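PDB 4OHN: ABC transporter substrate-binding protein from Streptococcus pneumoniae, which binds histidine between its two lobes and probably delivers amino acids to an ABC uptake transporter. Local coordinates for residues Thr49-Lys54 with Glu225-Leu230; Lys94-Asn99 with Val210-Glu215; Gln159-Ala164 with Leu176-Val181. All blocks are in the same frame, centred on the assembly; numbering follows the deposited sequence. Where two conformers were deposited one is given.

Contact 1. Residues Thr49-Lys54 with Glu225-Leu230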
ATOM      1  N   THR A  49      -3.767   4.246 -14.655  1.00  8.40           N
ATOM      2  CA  THR A  49      -3.678   4.825 -16.001  1.00  9.08           C
ATOM      3  C   THR A  49      -4.642   4.095 -16.941  1.00 10.63           C
ATOM      4  O   THR A  49      -5.408   4.722 -17.689  1.00 11.10           O
ATOM      5  CB  THR A  49      -2.233   4.780 -16.544  1.00  9.78           C
ATOM      6  OG1 THR A  49      -1.394   5.553 -15.689  1.00 11.60           O
ATOM      7  CG2 THR A  49      -2.132   5.323 -17.933  1.00 11.97           C
ATOM      8  N   ALA A  50      -4.626   2.768 -16.898  1.00  9.81           N
ATOM      9  CA  ALA A  50      -5.489   1.960 -17.757  1.00  9.90           C
ATOM     10  C   ALA A  50      -6.968   2.131 -17.409  1.00  9.88           C
ATOM     11  O   ALA A  50      -7.820   2.160 -18.293  1.00 11.84           O
ATOM     12  CB  ALA A  50      -5.094   0.494 -17.666  1.00 10.63           C
ATOM     13  N   VAL A  51      -7.284   2.256 -16.127  1.00  9.62           N
ATOM     14  CA  VAL A  51      -8.669   2.515 -15.719  1.00  9.31           C
ATOM     15  C   VAL A  51      -9.168   3.834 -16.290  1.00 10.12           C
ATOM     16  O   VAL A  51     -10.231   3.903 -16.908  1.00 11.28           O
ATOM     17  CB  VAL A  51      -8.797   2.513 -14.172  1.00  9.71           C
ATOM     18  CG1 VAL A  51     -10.064   3.249 -13.696  1.00 10.03           C
ATOM     19  CG2 VAL A  51      -8.747   1.070 -13.648  1.00 10.06           C
ATOM     20  N   PHE A  52      -8.395   4.897 -16.089  1.00  9.60           N
ATOM     21  CA  PHE A  52      -8.873   6.208 -16.497  1.00 10.82           C
ATOM     22  C   PHE A  52      -8.801   6.419 -18.006  1.00 11.84           C
ATOM     23  O   PHE A  52      -9.580   7.197 -18.549  1.00 12.86           O
ATOM     24  CB  PHE A  52      -8.246   7.290 -15.619  1.00 10.57           C
ATOM     25  CG  PHE A  52      -8.854   7.282 -14.250  1.00  8.91           C
ATOM     26  CD1 PHE A  52     -10.192   7.646 -14.084  1.00 10.90           C
ATOM     27  CD2 PHE A  52      -8.148   6.830 -13.162  1.00  9.37           C
ATOM     28  CE1 PHE A  52     -10.792   7.588 -12.827  1.00 10.63           C
ATOM     29  CE2 PHE A  52      -8.740   6.748 -11.929  1.00 10.07           C
ATOM     30  CZ  PHE A  52     -10.057   7.114 -11.749  1.00 10.31           C
ATOM     31  N   GLU A  53      -7.948   5.663 -18.689  1.00 11.22           N
ATOM     32  CA  GLU A  53      -7.931   5.623 -20.149  1.00 14.02           C
ATOM     33  C   GLU A  53      -9.293   5.231 -20.718  1.00 11.88           C
ATOM     34  O   GLU A  53      -9.670   5.700 -21.793  1.00 16.41           O
ATOM     35  CB  GLU A  53      -6.870   4.616 -20.628  1.00 14.22           C
ATOM     36  CG  GLU A  53      -6.581   4.596 -22.116  1.00 18.64           C
ATOM     37  CD  GLU A  53      -7.554   3.766 -22.977  1.00 36.34           C
ATOM     38  OE1 GLU A  53      -8.295   2.868 -22.496  1.00 17.84           O
ATOM     39  OE2 GLU A  53      -7.547   4.009 -24.198  1.00 21.27           O
ATOM     40  N   LYS A  54     -10.019   4.361 -20.022  0.59 12.62           N
ATOM     41  CA  LYS A  54     -11.333   3.922 -20.500  0.59 12.25           C
ATOM     42  C   LYS A  54     -12.306   5.102 -20.615  0.59 12.59           C
ATOM     43  O   LYS A  54     -13.300   5.002 -21.334  0.59 13.14           O
ATOM     44  CB  LYS A  54     -11.959   2.859 -19.575  0.59 14.82           C
ATOM     45  CG  LYS A  54     -11.219   1.515 -19.433  0.59 12.31           C
ATOM     46  CD  LYS A  54     -11.271   0.643 -20.681  0.59 12.68           C
ATOM     47  CE  LYS A  54     -10.540  -0.681 -20.470  0.59 13.35           C
ATOM     48  NZ  LYS A  54     -10.677  -1.605 -21.625  0.59 17.87           N
ATOM     49  N   GLU A 225     -16.215  -0.770 -12.822  1.00  9.16           N
ATOM     50  CA  GLU A 225     -16.568  -1.167 -14.187  1.00 10.16           C
ATOM     51  C   GLU A 225     -15.329  -1.301 -15.045  1.00 10.58           C
ATOM     52  O   GLU A 225     -15.243  -2.222 -15.877  1.00 11.76           O
ATOM     53  CB  GLU A 225     -17.516  -0.150 -14.805  1.00  9.38           C
ATOM     54  CG  GLU A 225     -18.901  -0.150 -14.174  1.00  9.68           C
ATOM     55  CD  GLU A 225     -19.745   1.019 -14.552  1.00 11.53           C
ATOM     56  OE1 GLU A 225     -19.366   1.837 -15.416  1.00 13.81           O
ATOM     57  OE2 GLU A 225     -20.855   1.124 -13.968  1.00 14.21           O
ATOM     58  N   ALA A 226     -14.367  -0.395 -14.885  1.00 10.85           N
ATOM     59  CA  ALA A 226     -13.130  -0.497 -15.639  1.00  9.54           C
ATOM     60  C   ALA A 226     -12.352  -1.752 -15.237  1.00  9.41           C
ATOM     61  O   ALA A 226     -11.761  -2.418 -16.109  1.00  9.96           O
ATOM     62  CB  ALA A 226     -12.290   0.728 -15.427  1.00  9.42           C
ATOM     63  N   PHE A 227     -12.319  -2.089 -13.950  1.00  8.97           N
ATOM     64  CA  PHE A 227     -11.681  -3.352 -13.570  1.00  9.16           C
ATOM     65  C   PHE A 227     -12.298  -4.516 -14.376  1.00 11.09           C
ATOM     66  O   PHE A 227     -11.573  -5.391 -14.861  1.00 10.91           O
ATOM     67  CB  PHE A 227     -11.803  -3.659 -12.064  1.00  9.19           C
ATOM     68  CG  PHE A 227     -10.965  -2.796 -11.144  1.00  9.35           C
ATOM     69  CD1 PHE A 227      -9.918  -2.010 -11.592  1.00 10.04           C
ATOM     70  CD2 PHE A 227     -11.239  -2.800  -9.791  1.00 11.55           C
ATOM     71  CE1 PHE A 227      -9.159  -1.265 -10.701  1.00 10.94           C
ATOM     72  CE2 PHE A 227     -10.479  -2.056  -8.901  1.00 12.26           C
ATOM     73  CZ  PHE A 227      -9.429  -1.279  -9.371  1.00 10.83           C
ATOM     74  N   SER A 228     -13.624  -4.554 -14.521  1.00 10.00           N
ATOM     75  CA  SER A 228     -14.250  -5.659 -15.258  1.00 10.59           C
ATOM     76  C   SER A 228     -13.719  -5.787 -16.682  1.00 12.22           C
ATOM     77  O   SER A 228     -13.488  -6.905 -17.163  1.00 13.21           O
ATOM     78  CB  SER A 228     -15.768  -5.501 -15.291  1.00 13.21           C
ATOM     79  OG  SER A 228     -16.304  -5.564 -13.985  1.00 13.73           O
ATOM     80  N   SER A 229     -13.488  -4.667 -17.355  1.00 10.23           N
ATOM     81  CA  SER A 229     -12.925  -4.689 -18.704  1.00 12.84           C
ATOM     82  C   SER A 229     -11.487  -5.166 -18.660  1.00 10.69           C
ATOM     83  O   SER A 229     -11.092  -5.975 -19.480  1.00 11.38           O
ATOM     84  CB  SER A 229     -12.953  -3.273 -19.349  1.00 13.52           C
ATOM     85  OG  SER A 229     -14.174  -2.977 -19.992  1.00 23.40           O
ATOM     86  N   LEU A 230     -10.703  -4.639 -17.713  1.00 10.07           N
ATOM     87  CA  LEU A 230      -9.270  -4.911 -17.684  1.00 10.13           C
ATOM     88  C   LEU A 230      -8.977  -6.370 -17.356  1.00 10.64           C
ATOM     89  O   LEU A 230      -7.962  -6.901 -17.802  1.00 11.07           O
ATOM     90  CB  LEU A 230      -8.553  -3.975 -16.704  1.00  9.54           C
ATOM     91  CG  LEU A 230      -8.653  -2.493 -17.086  1.00 10.33           C
ATOM     92  CD1 LEU A 230      -8.146  -1.616 -15.973  1.00 14.23           C
ATOM     93  CD2 LEU A 230      -7.877  -2.199 -18.321  1.00 12.57           C
TER
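V51 meets A226, F227 and L230 with its two methyl branches, which share A226 while CG2 alone also meets F227 and L230. CG1 lies on the methyl of A226, 3.8 Å from A226 CB. CG2 enters the hollow bounded by A226, F227 and L230: V51 CG2 is 3.6 Å from L230 CD1 and 3.8 Å from F227 CE1, approaching that ring obliquely. Chi1 of V51 (160°) sets CG1 anti to the backbone N and leaves CG2 anti to the carbonyl carbon, facing the hollow. L230 answers from the other helix as a forked bump. The L230 and V51 side chains cross at about a right angle, while L230 CD2 reaches A50 CB at 3.9 Å. The two helices, 43-53 and 217-232, belong to the same lobe of this family 3 solute-binding protein, although 170 residues lie between the segments. The axes of the two short segments approach to 9.2 Å with directions 107° apart, and the small side chains A50 and A226 both point across the interface. K54 closes one margin. Its chain bends at chi2 (-70°) and then runs past L230 in the opposite sense, bringing K54 CE to 3.7 Å from L230 CD2. Beyond it, K54 NZ passes 3.6 Å from S229 CB and forms a salt bridge with D233. On other flanks, W82 packs on V51, and K235 touches A50 and L230.

Contact 2. Residues Lys94-Asn99 with Val210-Glu215; sequences KVAFSN and VGSRKE
A96 and S212 form an antiparallel hydrogen-bonded pair in which each amide donates to the other's carbonyl: A96 N to S212 O and S212 N to A96 O, both 2.9 Å. The next pair, F97 with G211, is non-hydrogen-bonded; here G211 CA makes a CA-H...O contact with A96 O, and F97 CA makes one with V210 O. V210 O also accepts the amide of S98, which lies in the carbonyl plane and donates along a nearly straight bond (163°). At this end a side chain replaces the backbone acceptor. With chi1 at 70°, S98 OG receives V210 N at 2.9 Å and donates to N99 O at 2.8 Å. S212 OG turns to its own chain, donating to R213 O from above the carbonyl plane. At the far end a water donates to K94 O and accepts from K214 N (2.9 Å). The R213 guanidinium bonds to I78 O and L73 O and forms a salt bridge with D79. In the large mixed sheet strand 206-212 also pairs with strand 80-81, through G211 and I81. Short strand 96-97 is thus joined to it mainly through main-chain hydrogen bonds, with one serine hydroxyl and one water extending the pairing where direct backbone bonds give way.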
ATOM      1  N   LYS A  94     -14.207   6.146   7.329  1.00 20.77           N
ATOM      2  CA  LYS A  94     -13.743   7.472   6.912  1.00 21.40           C
ATOM      3  C   LYS A  94     -13.760   7.700   5.393  1.00 18.04           C
ATOM      4  O   LYS A  94     -13.926   8.828   4.932  1.00 20.11           O
ATOM      5  CB  LYS A  94     -12.320   7.695   7.440  1.00 27.28           C
ATOM      6  CG  LYS A  94     -12.213   7.463   8.961  1.00 35.27           C
ATOM      7  CD  LYS A  94     -10.836   7.808   9.522  1.00 66.32           C
ATOM      8  CE  LYS A  94     -10.635   9.319   9.606  1.00 85.17           C
ATOM      9  NZ  LYS A  94      -9.221   9.718   9.877  1.00 63.81           N
ATOM     10  N   VAL A  95     -13.596   6.625   4.629  1.00 15.70           N
ATOM     11  CA  VAL A  95     -13.526   6.698   3.171  1.00 14.84           C
ATOM     12  C   VAL A  95     -14.339   5.571   2.544  1.00 16.03           C
ATOM     13  O   VAL A  95     -14.701   4.606   3.216  1.00 17.58           O
ATOM     14  CB  VAL A  95     -12.058   6.613   2.651  1.00 14.77           C
ATOM     15  CG1 VAL A  95     -11.174   7.625   3.347  1.00 16.09           C
ATOM     16  CG2 VAL A  95     -11.493   5.221   2.843  1.00 15.58           C
ATOM     17  N   ALA A  96     -14.597   5.691   1.250  1.00 13.81           N
ATOM     18  CA  ALA A  96     -15.211   4.623   0.465  1.00 12.98           C
ATOM     19  C   ALA A  96     -14.132   3.886  -0.308  1.00 11.88           C
ATOM     20  O   ALA A  96     -13.077   4.452  -0.604  1.00 13.41           O
ATOM     21  CB  ALA A  96     -16.245   5.179  -0.490  1.00 15.03           C
ATOM     22  N   PHE A  97     -14.390   2.626  -0.628  1.00 12.27           N
ATOM     23  CA  PHE A  97     -13.466   1.809  -1.395  1.00 11.55           C
ATOM     24  C   PHE A  97     -14.098   1.218  -2.647  1.00 10.37           C
ATOM     25  O   PHE A  97     -15.249   0.807  -2.654  1.00 13.06           O
ATOM     26  CB  PHE A  97     -12.907   0.656  -0.547  1.00 12.02           C
ATOM     27  CG  PHE A  97     -11.917   1.087   0.505  1.00 12.91           C
ATOM     28  CD1 PHE A  97     -12.308   1.215   1.816  1.00 15.36           C
ATOM     29  CD2 PHE A  97     -10.602   1.331   0.182  1.00 10.87           C
ATOM     30  CE1 PHE A  97     -11.392   1.603   2.796  1.00 14.74           C
ATOM     31  CE2 PHE A  97      -9.683   1.726   1.151  1.00 11.36           C
ATOM     32  CZ  PHE A  97     -10.078   1.846   2.462  1.00 13.00           C
ATOM     33  N   SER A  98     -13.282   1.156  -3.693  1.00 10.30           N
ATOM     34  CA  SER A  98     -13.557   0.285  -4.838  1.00 10.30           C
ATOM     35  C   SER A  98     -13.562  -1.171  -4.385  1.00  9.76           C
ATOM     36  O   SER A  98     -13.200  -1.507  -3.256  1.00 11.05           O
ATOM     37  CB  SER A  98     -12.490   0.453  -5.917  1.00  9.42           C
ATOM     38  OG  SER A  98     -11.243  -0.096  -5.496  1.00  9.73           O
ATOM     39  N   ASN A  99     -13.957  -2.052  -5.290  1.00 10.30           N
ATOM     40  CA  ASN A  99     -13.668  -3.463  -5.124  1.00 10.84           C
ATOM     41  C   ASN A  99     -12.152  -3.639  -4.930  1.00 10.44           C
ATOM     42  O   ASN A  99     -11.340  -2.873  -5.449  1.00 11.02           O
ATOM     43  CB  ASN A  99     -14.128  -4.270  -6.343  1.00 11.66           C
ATOM     44  CG  ASN A  99     -15.601  -4.465  -6.384  1.00 12.47           C
ATOM     45  OD1 ASN A  99     -16.297  -4.277  -5.407  1.00 13.94           O
ATOM     46  ND2 ASN A  99     -16.092  -4.902  -7.518  1.00 14.48           N
ATOM     47  N   VAL A 210      -9.033   0.956  -3.883  1.00  9.12           N
ATOM     48  CA  VAL A 210      -8.875   2.372  -4.157  1.00  8.74           C
ATOM     49  C   VAL A 210      -9.797   3.159  -3.250  1.00  9.11           C
ATOM     50  O   VAL A 210     -10.988   2.858  -3.177  1.00 10.59           O
ATOM     51  CB  VAL A 210      -9.196   2.680  -5.632  1.00  9.17           C
ATOM     52  CG1 VAL A 210      -8.895   4.142  -5.938  1.00  9.01           C
ATOM     53  CG2 VAL A 210      -8.395   1.767  -6.557  1.00 10.49           C
ATOM     54  N   GLY A 211      -9.248   4.150  -2.557  1.00  9.35           N
ATOM     55  CA  GLY A 211     -10.033   4.967  -1.649  1.00 10.27           C
ATOM     56  C   GLY A 211     -10.495   6.274  -2.244  1.00  9.79           C
ATOM     57  O   GLY A 211      -9.712   6.955  -2.906  1.00  9.64           O
ATOM     58  N   SER A 212     -11.753   6.629  -1.965  1.00 10.43           N
ATOM     59  CA  SER A 212     -12.348   7.893  -2.382  1.00 10.99           C
ATOM     60  C   SER A 212     -13.096   8.527  -1.237  1.00 12.75           C
ATOM     61  O   SER A 212     -13.373   7.901  -0.225  1.00 12.43           O
ATOM     62  CB  SER A 212     -13.340   7.699  -3.551  1.00 13.52           C
ATOM     63  OG  SER A 212     -14.590   7.203  -3.098  1.00 14.39           O
ATOM     64  N   ARG A 213     -13.428   9.797  -1.405  1.00 11.75           N
ATOM     65  CA  ARG A 213     -14.387  10.433  -0.502  1.00 12.24           C
ATOM     66  C   ARG A 213     -15.696   9.643  -0.540  1.00 13.68           C
ATOM     67  O   ARG A 213     -16.106   9.152  -1.593  1.00 12.79           O
ATOM     68  CB  ARG A 213     -14.626  11.881  -0.918  1.00 12.26           C
ATOM     69  CG  ARG A 213     -13.474  12.810  -0.577  1.00 13.19           C
ATOM     70  CD  ARG A 213     -13.706  14.243  -1.036  1.00 12.61           C
ATOM     71  NE  ARG A 213     -13.678  14.390  -2.474  1.00 14.86           N
ATOM     72  CZ  ARG A 213     -12.587  14.577  -3.205  1.00 14.34           C
ATOM     73  NH1 ARG A 213     -11.406  14.680  -2.630  1.00 13.99           N
ATOM     74  NH2 ARG A 213     -12.681  14.663  -4.517  1.00 14.70           N
ATOM     75  N   LYS A 214     -16.366   9.518   0.603  1.00 15.23           N
ATOM     76  CA  LYS A 214     -17.603   8.738   0.650  1.00 15.40           C
ATOM     77  C   LYS A 214     -18.637   9.186  -0.369  1.00 16.86           C
ATOM     78  O   LYS A 214     -19.368   8.363  -0.922  1.00 17.43           O
ATOM     79  CB  LYS A 214     -18.195   8.770   2.057  1.00 19.50           C
ATOM     80  CG  LYS A 214     -17.362   7.980   3.035  1.00 21.99           C
ATOM     81  CD  LYS A 214     -18.072   7.820   4.356  1.00 26.16           C
ATOM     82  CE  LYS A 214     -17.389   6.779   5.208  1.00 34.22           C
ATOM     83  NZ  LYS A 214     -18.115   6.572   6.487  1.00 58.11           N
ATOM     84  N   GLU A 215     -18.702  10.483  -0.643  1.00 14.14           N
ATOM     85  CA  GLU A 215     -19.717  11.014  -1.524  1.00 15.57           C
ATOM     86  C   GLU A 215     -19.457  10.757  -3.009  1.00 13.51           C
ATOM     87  O   GLU A 215     -20.360  10.930  -3.835  1.00 14.47           O
ATOM     88  CB  GLU A 215     -19.846  12.523  -1.293  1.00 18.86           C
ATOM     89  CG  GLU A 215     -20.159  12.939   0.175  1.00 33.92           C
ATOM     90  CD  GLU A 215     -19.020  12.687   1.216  1.00 89.60           C
ATOM     91  OE1 GLU A 215     -17.786  12.764   0.917  1.00 24.19           O
ATOM     92  OE2 GLU A 215     -19.384  12.416   2.381  1.00 50.18           O
TER
HETATM   93  O   HOH W   1     -14.940  10.457   2.943  1.00 23.92           O

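Contact 3. Residues Gln159-Ala164 with Leu176-Val181. With HIS (histidine), chain B.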
ATOM      1  N   GLN A 159       8.131   7.665   8.546  0.65  7.76           N
ATOM      2  CA  GLN A 159       7.251   8.147   7.487  0.65  8.08           C
ATOM      3  C   GLN A 159       7.195   7.168   6.317  0.65  8.11           C
ATOM      4  O   GLN A 159       6.120   6.935   5.748  0.65  7.98           O
ATOM      5  CB  GLN A 159       7.679   9.517   6.981  0.65  8.83           C
ATOM      6  CG  GLN A 159       6.590  10.211   6.174  0.65  9.83           C
ATOM      7  CD  GLN A 159       7.055  11.425   5.388  0.65 12.27           C
ATOM      8  OE1 GLN A 159       6.278  12.344   5.140  0.65 19.60           O
ATOM      9  NE2 GLN A 159       8.324  11.444   4.999  0.65 10.31           N
ATOM     10  N   THR A 160       8.344   6.603   5.969  1.00  7.60           N
ATOM     11  CA  THR A 160       8.488   5.697   4.814  1.00  8.47           C
ATOM     12  C   THR A 160       9.135   4.391   5.234  1.00  8.47           C
ATOM     13  O   THR A 160       9.955   4.327   6.166  1.00  8.54           O
ATOM     14  CB  THR A 160       9.378   6.289   3.695  1.00 10.10           C
ATOM     15  OG1 THR A 160      10.754   6.346   4.110  1.00 10.22           O
ATOM     16  CG2 THR A 160       8.864   7.656   3.285  1.00 10.15           C
ATOM     17  N   PHE A 161       8.809   3.323   4.515  1.00  8.40           N
ATOM     18  CA  PHE A 161       9.473   2.051   4.739  1.00  7.82           C
ATOM     19  C   PHE A 161      10.956   2.091   4.364  1.00  7.50           C
ATOM     20  O   PHE A 161      11.756   1.340   4.954  1.00  9.10           O
ATOM     21  CB  PHE A 161       8.727   0.941   4.000  1.00  7.94           C
ATOM     22  CG  PHE A 161       7.479   0.486   4.705  1.00  8.42           C
ATOM     23  CD1 PHE A 161       7.539  -0.035   5.987  1.00  7.30           C
ATOM     24  CD2 PHE A 161       6.254   0.558   4.083  1.00  8.50           C
ATOM     25  CE1 PHE A 161       6.402  -0.485   6.616  1.00  8.62           C
ATOM     26  CE2 PHE A 161       5.117   0.116   4.713  1.00  8.48           C
ATOM     27  CZ  PHE A 161       5.186  -0.394   5.978  1.00  8.02           C
ATOM     28  N   ASN A 162      11.346   2.928   3.412  0.72  6.83           N
ATOM     29  CA  ASN A 162      12.745   2.954   3.004  0.72  7.77           C
ATOM     30  C   ASN A 162      13.643   3.341   4.160  0.72  8.41           C
ATOM     31  O   ASN A 162      14.701   2.747   4.378  0.72  8.96           O
ATOM     32  CB  ASN A 162      12.944   3.890   1.835  0.72  7.91           C
ATOM     33  CG  ASN A 162      12.125   3.496   0.661  0.72 10.36           C
ATOM     34  OD1 ASN A 162      10.910   3.412   0.769  0.72  9.84           O
ATOM     35  ND2 ASN A 162      12.768   3.219  -0.450  0.72  8.64           N
ATOM     36  N   GLU A 163      13.233   4.344   4.919  1.00  7.66           N
ATOM     37  CA  GLU A 163      14.001   4.736   6.088  1.00  7.33           C
ATOM     38  C   GLU A 163      14.008   3.637   7.125  1.00  7.37           C
ATOM     39  O   GLU A 163      15.037   3.358   7.734  1.00  8.43           O
ATOM     40  CB  GLU A 163      13.446   6.025   6.697  1.00  8.89           C
ATOM     41  CG  GLU A 163      14.309   6.522   7.829  1.00  8.69           C
ATOM     42  CD  GLU A 163      13.678   7.605   8.670  1.00 11.01           C
ATOM     43  OE1 GLU A 163      12.548   8.060   8.372  1.00 11.82           O
ATOM     44  OE2 GLU A 163      14.341   8.034   9.643  1.00 10.77           O
ATOM     45  N   ALA A 164      12.848   3.031   7.365  1.00  7.53           N
ATOM     46  CA  ALA A 164      12.759   1.944   8.330  1.00  7.49           C
ATOM     47  C   ALA A 164      13.722   0.806   7.958  1.00  7.31           C
ATOM     48  O   ALA A 164      14.362   0.193   8.818  1.00  7.67           O
ATOM     49  CB  ALA A 164      11.344   1.423   8.409  1.00  6.79           C
ATOM     50  N   LEU A 176      10.948  -5.293  11.374  1.00  8.16           N
ATOM     51  CA  LEU A 176      10.114  -4.296  10.713  1.00  7.79           C
ATOM     52  C   LEU A 176       8.807  -4.942  10.265  1.00  7.43           C
ATOM     53  O   LEU A 176       8.822  -5.945   9.552  1.00  7.97           O
ATOM     54  CB  LEU A 176      10.863  -3.702   9.507  1.00  8.11           C
ATOM     55  CG  LEU A 176      10.077  -2.717   8.636  1.00  7.85           C
ATOM     56  CD1 LEU A 176       9.557  -1.521   9.421  1.00  9.40           C
ATOM     57  CD2 LEU A 176      10.987  -2.270   7.470  1.00  8.62           C
ATOM     58  N   LEU A 177       7.698  -4.358  10.709  1.00  7.65           N
ATOM     59  CA  LEU A 177       6.369  -4.780  10.264  1.00  8.15           C
ATOM     60  C   LEU A 177       6.038  -4.051   8.969  1.00  8.41           C
ATOM     61  O   LEU A 177       6.004  -2.819   8.953  1.00  9.70           O
ATOM     62  CB  LEU A 177       5.349  -4.464  11.357  1.00  8.72           C
ATOM     63  CG  LEU A 177       3.910  -4.953  11.148  1.00 12.50           C
ATOM     64  CD1 LEU A 177       3.867  -6.475  11.045  1.00 15.93           C
ATOM     65  CD2 LEU A 177       3.022  -4.463  12.280  1.00 15.87           C
ATOM     66  N   ILE A 178       5.798  -4.781   7.902  1.00  8.17           N
ATOM     67  CA  ILE A 178       5.745  -4.211   6.558  1.00  8.40           C
ATOM     68  C   ILE A 178       4.906  -5.073   5.618  1.00  8.32           C
ATOM     69  O   ILE A 178       4.771  -6.280   5.805  1.00  9.15           O
ATOM     70  CB  ILE A 178       7.193  -4.019   6.024  1.00  7.67           C
ATOM     71  CG1 ILE A 178       7.224  -3.357   4.640  1.00  9.56           C
ATOM     72  CG2 ILE A 178       7.946  -5.332   6.021  1.00  8.74           C
ATOM     73  CD1 ILE A 178       8.627  -2.923   4.216  1.00 10.99           C
ATOM     74  N   ASP A 179       4.328  -4.465   4.593  1.00  8.20           N
ATOM     75  CA  ASP A 179       3.606  -5.194   3.571  1.00  7.43           C
ATOM     76  C   ASP A 179       4.493  -6.192   2.843  1.00  7.82           C
ATOM     77  O   ASP A 179       5.589  -5.856   2.407  1.00  8.29           O
ATOM     78  CB  ASP A 179       3.017  -4.207   2.548  1.00  8.36           C
ATOM     79  CG  ASP A 179       2.173  -3.161   3.194  1.00  9.45           C
ATOM     80  OD1 ASP A 179       2.724  -2.321   3.912  1.00  9.86           O
ATOM     81  OD2 ASP A 179       0.951  -3.187   2.973  1.00 10.84           O
ATOM     82  N   ARG A 180       4.001  -7.416   2.656  1.00  9.38           N
ATOM     83  CA  ARG A 180       4.754  -8.443   1.954  1.00  9.12           C
ATOM     84  C   ARG A 180       5.075  -8.029   0.525  1.00 10.21           C
ATOM     85  O   ARG A 180       6.159  -8.284   0.038  1.00 10.66           O
ATOM     86  CB  ARG A 180       4.013  -9.778   1.994  1.00 10.74           C
ATOM     87  CG  ARG A 180       4.870 -10.987   1.588  1.00 16.59           C
ATOM     88  CD  ARG A 180       4.136 -12.294   1.931  1.00 22.82           C
ATOM     89  NE  ARG A 180       5.031 -13.423   2.154  1.00 29.49           N
ATOM     90  CZ  ARG A 180       4.667 -14.550   2.761  1.00 57.00           C
ATOM     91  NH1 ARG A 180       3.433 -14.688   3.218  1.00 33.27           N
ATOM     92  NH2 ARG A 180       5.537 -15.535   2.920  1.00 46.63           N
ATOM     93  N   VAL A 181       4.145  -7.380  -0.177  0.61  9.75           N
ATOM     94  CA  VAL A 181       4.435  -7.017  -1.566  0.61 14.20           C
ATOM     95  C   VAL A 181       5.613  -6.072  -1.643  0.61  7.01           C
ATOM     96  O   VAL A 181       6.432  -6.155  -2.543  0.61  7.15           O
ATOM     97  CB  VAL A 181       3.249  -6.374  -2.328  0.61 15.70           C
ATOM     98  CG1 VAL A 181       2.072  -7.335  -2.396  0.61 13.76           C
ATOM     99  CG2 VAL A 181       2.855  -5.013  -1.728  0.61 11.12           C
TER
HETATM  100  N   HIS B 301      -0.733  -1.089   2.825  1.00  8.28           N
HETATM  101  CA  HIS B 301      -0.336  -0.110   3.866  1.00  7.98           C
HETATM  102  C   HIS B 301      -1.396   0.954   4.036  1.00  8.26           C
HETATM  103  O   HIS B 301      -2.406   0.935   3.296  1.00  8.50           O
HETATM  104  CB  HIS B 301       1.076   0.474   3.621  1.00  7.45           C
HETATM  105  CG  HIS B 301       1.205   1.532   2.565  1.00  7.25           C
HETATM  106  ND1 HIS B 301       2.089   2.588   2.718  1.00  6.84           N
HETATM  107  CD2 HIS B 301       0.674   1.671   1.324  1.00  7.55           C
HETATM  108  CE1 HIS B 301       2.067   3.340   1.635  1.00  6.96           C
HETATM  109  NE2 HIS B 301       1.222   2.803   0.769  1.00  7.10           N
HETATM  110  OXT HIS B 301      -1.213   1.804   4.934  1.00  8.77           O
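F161 carries most of this contact, its ring laid with one face on I178 and its edge toward the bound histidine. Just before it, T160 N-caps helix 161-169, its OG1 accepting the amide of E163 in a long bond of 3.3 Å. F161, in the first turn, points at the strand. With chi1 at -78° its CG is anti to the carbonyl carbon. I178 CG1 sits over the centre of one ring face, 3.6 Å from the F161 ring centroid and only 12° off its normal, in a CH-pi contact; I178 CD1 lies over the same face, nearer F161 CG and CD1. Other partners gather at the edge. F161 CE1 approaches the carbonyl L177 O to 3.3 Å, and CB of the ligand also lies near the ring plane. D179 crosses the F161 side chain at about a right angle, its carboxylate plane 77° from the ring, and D179 OD1 lies oblique to the ring, 3.5 Å from F161 CE2. One turn further along, A164 places its methyl against the forked end of L176, with A164 CB 3.6 Å from L176 CD1. Helix 161-169 thereby packs on strand 175-179, which follows it in the chain and runs parallel to strand 127-130, part of the alpha/beta framework of one lobe of a periplasmic-binding-protein fold.

At the strand's end D179 belongs to the ligand pocket. Its OD2 accepts the amino nitrogen of the histidine at 2.7 Å, and N104 and Q106 add weak hydrogen bonds to that oxygen. F28 touches both F161 and D179 from strand 27-28. The chemistry thus passes from apolar packing at A164 and I178 to a carboxylate beside an aromatic ring. Such an anionic group would favour a protonated ligand amine, consistent with recognition of a free amino acid.

How the contacts relate
Contacts 1 and 3 are buried, whereas contact 2 is only partly so, with lysines at its exposed end. Contacts 1 and 2 adjoin: strand 206-212 leads into helix 217-232, and F227 of contact 1 packs against S98, N99 and V210 of contact 2. Contact 3 lies on the opposite side of the chain's centre, its own centre about 29 Å from that of contact 1, yet it shares the large mixed sheet with contact 2. Their chemistry differs accordingly. Helix-on-helix packing is mostly aliphatic in contact 1, strand pairing relies on main-chain hydrogen bonds in contact 2, and helix-on-strand packing in contact 3 adds a carboxylate that binds the ligand.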